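Local coordinates for protein pectate lyase (Bacillus subtilis, PDB 5AMV) that cleaves polygalacturonate by calcium-dependent beta-elimination, leaving oligosaccharides with unsaturated galacturonosyl groups at their non-reducing ends, at residues A[1-6]-A[130-135]; A[77-82]-A[111-116]; A[161-166]-A[204-209]. All blocks are in the same frame, centred on the assembly; numbering follows the deposited sequence. Where two conformers were deposited one is given.

Contact 1 of 3, residues A[1-6]-A[130-135]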
# COMPACT_ATOMS: atom_id res chain seq x y z
N ALA A 1 12.74 19.01 16.72
CA ALA A 1 11.33 19.37 16.34
C ALA A 1 10.43 18.24 16.83
O ALA A 1 10.88 17.11 17.02
CB ALA A 1 11.20 19.56 14.82
N ASP A 2 9.16 18.55 17.07
CA ASP A 2 8.24 17.49 17.49
C ASP A 2 7.79 16.73 16.24
O ASP A 2 8.07 17.15 15.10
CB ASP A 2 7.05 18.02 18.33
CG ASP A 2 6.15 19.02 17.57
OD1 ASP A 2 6.03 19.01 16.33
OD2 ASP A 2 5.49 19.84 18.25
N LEU A 3 7.07 15.63 16.47
CA LEU A 3 6.66 14.71 15.40
C LEU A 3 5.91 15.42 14.27
O LEU A 3 6.14 15.15 13.08
CB LEU A 3 5.79 13.57 15.98
CG LEU A 3 5.27 12.51 15.02
CD1 LEU A 3 6.44 11.74 14.46
CD2 LEU A 3 4.36 11.54 15.76
N GLY A 4 5.02 16.34 14.63
CA GLY A 4 4.26 17.04 13.63
C GLY A 4 5.09 17.97 12.77
O GLY A 4 4.70 18.27 11.66
N HIS A 5 6.24 18.42 13.30
CA HIS A 5 7.11 19.39 12.60
C HIS A 5 8.36 18.76 11.97
O HIS A 5 9.12 19.43 11.27
CB HIS A 5 7.51 20.57 13.50
CG HIS A 5 6.36 21.48 13.83
ND1 HIS A 5 5.51 21.26 14.89
CD2 HIS A 5 5.92 22.62 13.24
CE1 HIS A 5 4.59 22.20 14.93
NE2 HIS A 5 4.82 23.05 13.94
N GLN A 6 8.56 17.46 12.19
CA GLN A 6 9.69 16.72 11.64
C GLN A 6 9.57 16.52 10.13
O GLN A 6 8.47 16.47 9.57
CB GLN A 6 9.86 15.40 12.36
CG GLN A 6 10.53 15.56 13.72
CD GLN A 6 10.45 14.31 14.55
OE1 GLN A 6 10.28 13.21 14.03
NE2 GLN A 6 10.53 14.48 15.86
N THR A 130 1.31 17.35 6.68
CA THR A 130 1.83 16.31 7.56
C THR A 130 0.68 15.78 8.40
O THR A 130 -0.05 16.55 9.01
CB THR A 130 2.93 16.83 8.50
OG1 THR A 130 4.08 17.22 7.72
CG2 THR A 130 3.31 15.75 9.59
N ILE A 131 0.49 14.46 8.37
CA ILE A 131 -0.55 13.82 9.16
C ILE A 131 0.13 12.79 10.04
O ILE A 131 0.77 11.88 9.54
CB ILE A 131 -1.65 13.12 8.28
CG1 ILE A 131 -2.15 14.06 7.17
CG2 ILE A 131 -2.78 12.45 9.17
CD1 ILE A 131 -3.24 13.44 6.25
N VAL A 132 0.01 12.94 11.36
CA VAL A 132 0.73 12.09 12.29
C VAL A 132 -0.20 11.61 13.41
O VAL A 132 -1.09 12.35 13.84
CB VAL A 132 2.01 12.74 12.91
CG1 VAL A 132 3.03 13.12 11.79
CG2 VAL A 132 1.65 13.97 13.70
N GLY A 133 -0.02 10.38 13.83
CA GLY A 133 -0.82 9.89 14.95
C GLY A 133 -0.38 10.47 16.27
O GLY A 133 0.83 10.62 16.54
N SER A 134 -1.35 10.79 17.13
CA SER A 134 -1.05 11.21 18.49
C SER A 134 -0.89 9.97 19.38
O SER A 134 -1.76 9.09 19.40
CB SER A 134 -2.16 12.12 19.02
OG SER A 134 -2.14 13.38 18.39
N GLY A 135 0.21 9.89 20.12
CA GLY A 135 0.40 8.77 21.02
C GLY A 135 0.56 7.46 20.25
O GLY A 135 1.05 7.45 19.13
O HOH W 1 6.09 18.04 9.28
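The parallel beta-helix of this polysaccharide lyase family 1 enzyme meets its own N-terminal arm where L3 and G4 lie against V132 and T130 of strand 129-133. L3 turns toward the strand, with CG anti to the backbone N (chi1 -180°), and its side chain slides past that of V132 in the opposite direction. Its CD2 touches V132 CB at 3.9 Å and lies 3.7 Å from G133 O. The two methyls of V132 meet different residues: CG1 comes within 3.9 Å of L3 O, and CG2 lies 4.0 Å from G4 CA. Two residues earlier on the strand, methyl CG2 of T130 is 3.5 Å from G4 O. That oxygen is reached by a water that donates to both G4 O (2.8 Å) and Q6 O and accepts from T130 OG1, a polar bridge beside the apolar contact. Within the arm, H5 ND1 donates to D2 OD1 at 2.7 Å, the acceptor lying in the imidazole plane. T130 OG1 is also hydrogen-bonded to G24 N, and Q6 OE1 to R155. Strand 129-133 runs parallel to its neighbours 54-58 and 152-155, and the arm reaches both: H5 packs on I55, L3 on R155.

Contact 2 of 3, residues A[77-82]-A[111-116]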
# COMPACT_ATOMS: atom_id res chain seq x y z
N ASP A 77 -26.45 0.62 3.81
CA ASP A 77 -26.49 2.10 3.76
C ASP A 77 -25.96 2.59 2.41
O ASP A 77 -26.42 3.60 1.89
CB ASP A 77 -25.73 2.75 4.92
CG ASP A 77 -26.34 2.37 6.26
OD1 ASP A 77 -27.47 2.87 6.50
OD2 ASP A 77 -25.74 1.58 7.00
N TYR A 78 -25.02 1.86 1.84
CA TYR A 78 -24.41 2.23 0.57
C TYR A 78 -25.07 1.55 -0.62
O TYR A 78 -24.91 2.04 -1.75
CB TYR A 78 -22.96 1.73 0.58
CG TYR A 78 -22.08 2.34 1.61
CD1 TYR A 78 -21.93 3.72 1.70
CD2 TYR A 78 -21.31 1.54 2.44
CE1 TYR A 78 -21.05 4.30 2.64
CE2 TYR A 78 -20.43 2.12 3.38
CZ TYR A 78 -20.30 3.48 3.47
OH TYR A 78 -19.42 4.08 4.33
N LYS A 79 -25.77 0.44 -0.39
CA LYS A 79 -26.24 -0.41 -1.51
C LYS A 79 -27.24 0.35 -2.37
O LYS A 79 -28.18 0.97 -1.87
CB LYS A 79 -26.88 -1.71 -1.01
CG LYS A 79 -27.07 -2.70 -2.16
CD LYS A 79 -27.86 -3.94 -1.75
CE LYS A 79 -29.38 -3.68 -1.51
NZ LYS A 79 -30.24 -3.35 -2.75
N ASP A 80 -27.00 0.31 -3.68
CA ASP A 80 -27.99 0.92 -4.60
C ASP A 80 -29.27 0.12 -4.47
O ASP A 80 -29.24 -1.09 -4.43
CB ASP A 80 -27.47 0.85 -6.04
CG ASP A 80 -28.38 1.56 -7.02
OD1 ASP A 80 -28.22 2.80 -7.14
OD2 ASP A 80 -29.21 0.87 -7.64
N PRO A 81 -30.43 0.80 -4.55
CA PRO A 81 -31.70 0.05 -4.46
C PRO A 81 -31.84 -1.11 -5.45
O PRO A 81 -32.58 -2.09 -5.17
CB PRO A 81 -32.77 1.12 -4.77
CG PRO A 81 -32.14 2.36 -4.24
CD PRO A 81 -30.64 2.26 -4.51
N GLU A 82 -31.21 -0.98 -6.62
CA GLU A 82 -31.35 -2.02 -7.65
C GLU A 82 -30.29 -3.12 -7.59
O GLU A 82 -30.39 -4.11 -8.30
CB GLU A 82 -31.30 -1.39 -9.03
CG GLU A 82 -32.55 -0.56 -9.37
CD GLU A 82 -32.37 0.21 -10.67
OE1 GLU A 82 -32.25 -0.42 -11.78
OE2 GLU A 82 -32.28 1.44 -10.59
N ALA A 111 -21.75 -0.39 -9.50
CA ALA A 111 -20.87 0.77 -9.59
C ALA A 111 -21.41 1.93 -8.75
O ALA A 111 -20.65 2.60 -8.06
CB ALA A 111 -20.67 1.19 -11.07
N ARG A 112 -22.72 2.17 -8.82
CA ARG A 112 -23.34 3.22 -7.99
C ARG A 112 -23.13 2.95 -6.51
O ARG A 112 -22.82 3.88 -5.71
CB ARG A 112 -24.84 3.41 -8.32
CG ARG A 112 -25.02 4.04 -9.71
CD ARG A 112 -26.50 4.43 -9.98
NE ARG A 112 -27.46 3.33 -9.82
CZ ARG A 112 -27.90 2.54 -10.81
NH1 ARG A 112 -27.44 2.69 -12.05
NH2 ARG A 112 -28.77 1.56 -10.52
N SER A 113 -23.31 1.68 -6.12
CA SER A 113 -23.10 1.28 -4.74
C SER A 113 -21.66 1.58 -4.29
O SER A 113 -21.44 2.17 -3.22
CB SER A 113 -23.36 -0.23 -4.60
OG SER A 113 -24.69 -0.51 -5.08
N GLN A 114 -20.71 1.17 -5.12
CA GLN A 114 -19.30 1.42 -4.86
C GLN A 114 -19.01 2.92 -4.73
O GLN A 114 -18.26 3.35 -3.84
CB GLN A 114 -18.49 0.78 -5.99
CG GLN A 114 -17.04 0.66 -5.64
CD GLN A 114 -16.28 -0.08 -6.67
OE1 GLN A 114 -16.43 0.14 -7.89
NE2 GLN A 114 -15.44 -1.01 -6.20
N LYS A 115 -19.63 3.72 -5.60
CA LYS A 115 -19.36 5.15 -5.53
C LYS A 115 -19.94 5.77 -4.25
O LYS A 115 -19.35 6.67 -3.68
CB LYS A 115 -19.86 5.84 -6.81
CG LYS A 115 -18.95 5.53 -8.02
CD LYS A 115 -19.63 5.92 -9.33
CE LYS A 115 -18.71 5.74 -10.54
NZ LYS A 115 -19.01 4.51 -11.33
N ASN A 116 -21.04 5.24 -3.76
CA ASN A 116 -21.59 5.73 -2.48
C ASN A 116 -20.58 5.50 -1.33
O ASN A 116 -20.36 6.35 -0.49
CB ASN A 116 -22.87 4.96 -2.18
CG ASN A 116 -24.00 5.31 -3.14
OD1 ASN A 116 -24.00 6.38 -3.76
ND2 ASN A 116 -25.00 4.44 -3.22
O HOH W 2 -27.29 4.53 -5.25
O HOH W 3 -29.53 -0.78 -12.23
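The guanidinium of R112 receives D80 OD1 at its edge, close to its plane, with a water also in plane; E82 OE2 approaches obliquely. NE and NH2, along one flank of R112, each take one oxygen of the D80 carboxylate: NE bonds OD1 at 2.8 Å and NH2 bonds OD2 at 3.0 Å. The groups are not coplanar, since their planes stand 62° apart and both nitrogens lie above the carboxylate plane. From the other face of that plane the backbone N of E82 reaches OD2, closing an Asx turn, so OD2 is held between donors on opposite faces and the rotation of the carboxylate is fixed. CG of D80 stands anti to the backbone N (chi1 -175°), which carries the acid toward the helix. E82 adds a longer salt bridge, OE2 to R112 NH2 at 3.5 Å, and a water links E82 OE1 to the same nitrogen.

The ring of Y78 is met obliquely by the backbone of N116, whose C and O are both 3.8 Å from CD1. Here the end of helix 75-78 and the loop after it are fastened to one side of helix 105-121, by R112 and S113 and, one turn on, N116. N116 ND2 donates to Y78 O at 2.8 Å in an almost straight bond (179°), with the acceptor in the amide plane. S113 OG accepts from D80 N at 2.8 Å and is also bonded to A109 O one helical turn earlier, a pairing that orients the hydroxyl. A second water joins D80 OD1 to N116 ND2, connecting the ionic and amide grips. The phenol OH of Y78 is hydrogen-bonded to N65.

Contact 3 of 3, residues A[161-166]-A[204-209]. With GOL (glycerol), chain E; ACT (acetate ion), chain D.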
# COMPACT_ATOMS: atom_id res chain seq x y z
N ASP A 161 -8.10 -2.25 7.49
CA ASP A 161 -9.31 -2.78 6.86
C ASP A 161 -9.98 -1.78 5.92
O ASP A 161 -11.08 -1.30 6.18
CB ASP A 161 -10.27 -3.26 7.98
CG ASP A 161 -11.39 -4.15 7.45
OD1 ASP A 161 -11.35 -4.57 6.29
OD2 ASP A 161 -12.33 -4.41 8.21
N ALA A 162 -9.26 -1.45 4.82
CA ALA A 162 -9.85 -0.63 3.77
C ALA A 162 -10.73 -1.58 2.90
O ALA A 162 -10.25 -2.28 1.99
CB ALA A 162 -8.72 0.10 2.96
N TYR A 163 -12.01 -1.69 3.29
CA TYR A 163 -12.88 -2.79 2.90
C TYR A 163 -13.91 -2.29 1.90
O TYR A 163 -14.58 -1.28 2.14
CB TYR A 163 -13.63 -3.28 4.15
CG TYR A 163 -14.48 -4.52 4.01
CD1 TYR A 163 -15.79 -4.46 3.51
CD2 TYR A 163 -13.96 -5.79 4.35
CE1 TYR A 163 -16.58 -5.58 3.45
CE2 TYR A 163 -14.76 -6.95 4.28
CZ TYR A 163 -16.06 -6.84 3.79
OH TYR A 163 -16.85 -7.98 3.68
N ASP A 164 -14.04 -3.03 0.80
CA ASP A 164 -15.00 -2.63 -0.25
C ASP A 164 -16.17 -3.61 -0.20
O ASP A 164 -15.98 -4.83 -0.40
CB ASP A 164 -14.26 -2.72 -1.61
CG ASP A 164 -15.05 -2.26 -2.80
OD1 ASP A 164 -16.29 -2.18 -2.77
OD2 ASP A 164 -14.37 -1.97 -3.82
N TYR A 165 -17.38 -3.10 0.04
CA TYR A 165 -18.55 -3.96 0.07
C TYR A 165 -18.98 -4.46 -1.33
O TYR A 165 -19.81 -5.36 -1.42
CB TYR A 165 -19.75 -3.26 0.69
CG TYR A 165 -19.65 -3.11 2.19
CD1 TYR A 165 -19.73 -4.25 3.01
CD2 TYR A 165 -19.47 -1.85 2.76
CE1 TYR A 165 -19.63 -4.12 4.40
CE2 TYR A 165 -19.35 -1.71 4.14
CZ TYR A 165 -19.42 -2.86 4.92
OH TYR A 165 -19.30 -2.70 6.28
N PHE A 166 -18.43 -3.90 -2.40
CA PHE A 166 -18.99 -4.18 -3.76
C PHE A 166 -17.87 -4.46 -4.77
O PHE A 166 -17.76 -3.79 -5.79
CB PHE A 166 -19.85 -2.98 -4.25
CG PHE A 166 -20.85 -2.55 -3.21
CD1 PHE A 166 -22.02 -3.33 -2.97
CD2 PHE A 166 -20.62 -1.41 -2.47
CE1 PHE A 166 -22.93 -2.94 -1.95
CE2 PHE A 166 -21.54 -1.00 -1.46
CZ PHE A 166 -22.68 -1.80 -1.19
N GLY A 204 -7.61 -5.42 9.94
CA GLY A 204 -8.51 -5.22 11.06
C GLY A 204 -9.14 -6.53 11.47
O GLY A 204 -8.45 -7.56 11.56
N SER A 205 -10.47 -6.50 11.65
CA SER A 205 -11.22 -7.66 12.13
C SER A 205 -11.86 -8.47 10.99
O SER A 205 -12.66 -9.37 11.24
CB SER A 205 -12.30 -7.21 13.10
OG SER A 205 -13.26 -6.42 12.41
N ARG A 206 -11.45 -8.17 9.76
CA ARG A 206 -12.06 -8.79 8.57
C ARG A 206 -11.01 -9.45 7.66
O ARG A 206 -10.83 -9.08 6.48
CB ARG A 206 -12.94 -7.77 7.82
CG ARG A 206 -14.22 -7.46 8.63
CD ARG A 206 -15.27 -6.69 7.84
NE ARG A 206 -14.95 -5.26 7.67
CZ ARG A 206 -15.84 -4.35 7.27
NH1 ARG A 206 -17.09 -4.72 6.99
NH2 ARG A 206 -15.53 -3.06 7.14
N PRO A 207 -10.27 -10.45 8.22
CA PRO A 207 -9.30 -11.13 7.37
C PRO A 207 -9.95 -11.82 6.17
O PRO A 207 -11.13 -12.26 6.21
CB PRO A 207 -8.65 -12.15 8.33
CG PRO A 207 -9.76 -12.43 9.39
CD PRO A 207 -10.46 -11.09 9.55
N ASP A 208 -9.18 -11.94 5.09
CA ASP A 208 -9.65 -12.50 3.84
C ASP A 208 -10.13 -13.94 3.90
O ASP A 208 -10.93 -14.37 3.06
CB ASP A 208 -8.56 -12.42 2.78
CG ASP A 208 -8.24 -11.02 2.36
OD1 ASP A 208 -8.98 -10.10 2.77
OD2 ASP A 208 -7.25 -10.84 1.62
N SER A 209 -9.63 -14.68 4.90
CA SER A 209 -9.97 -16.11 5.07
C SER A 209 -11.48 -16.34 5.15
O SER A 209 -11.95 -17.42 4.80
CB SER A 209 -9.29 -16.66 6.32
OG SER A 209 -9.71 -15.94 7.47
C1 GOL E . -14.35 -2.20 11.29
O1 GOL E . -14.55 -3.33 10.50
C2 GOL E . -13.22 -2.65 12.18
O2 GOL E . -13.68 -3.80 12.87
C3 GOL E . -12.00 -2.93 11.30
O3 GOL E . -11.95 -4.25 10.81
C ACT D . -20.20 -8.09 3.81
O ACT D . -20.02 -7.92 5.04
OXT ACT D . -19.34 -7.62 3.01
CH3 ACT D . -21.43 -8.81 3.33
O HOH W 4 -13.31 -1.24 7.98
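R206 lies flat on the ring of Y163 in a cation-pi stack between two loops of the parallel beta-helix, one following strand 158-160 and the other strand 200-202. The two planes are only 4° apart. R206 CZ sits 3.7 Å from the ring centroid, somewhat offset toward the rim on the CG side, and CD adds a CH-pi contact over the same face. In Y163, chi1 of -173° sets CG anti to the backbone N, on the side where R206 CZ lies 3.5 Å from it. R206 itself bends at chi3, where NE leaves the line of the preceding carbons.

The edge of the guanidinium is engaged at three nitrogens. NE donates to D161 OD2 at 2.8 Å, nearly straight, meeting the syn side of a carboxylate whose plane is nearly perpendicular to that of the guanidinium. The acid that meets NE also has its CG anti to the backbone N (chi1 -165°). NH1 donates to Y165 OH at 3.1 Å, with that ring steeply inclined to the guanidinium, and NH2 reaches a water that donates to D161 O. In-plane partners along the edge and Y163 against one face thus fix both the position and the tilt of the cation. D161 is shared between R206, through OD2, and H222, through OD1; H222 ND1 is in turn bonded to D208.

Y163 is about 10 Å, side chain to side chain, from the calcium ligand D223. Glycerol, probably from the crystallisation liquor, places O1 over the guanidinium face opposite Y163, and its O3 donates to D161 OD2. An acetate, probably of the same origin, lies with OXT 2.6 Å from Y163 OH, which donates to it.

Contact 1 is buried, contact 2 partly so, and contact 3 lies at the surface; the buried contact is apolar, the two more exposed ones are ionic. Contact 1 joins the chain terminus to a beta-helix strand through methyl packing and a water, whereas contacts 2 and 3 each centre on an arginine held by an aspartate, through two nitrogens in contact 2 and through NE alone in contact 3, where the Y163 face, Y165 OH and a water complete the hold. Contacts 2 and 3 have centres about 17 Å apart and touch: Q114 NE2 lies 2.8 Å from D164 OD2, a probable hydrogen bond, and F166 packs against Y78 and S113. Contact 1 stands apart, its nearest atoms about 15 Å from contact 3.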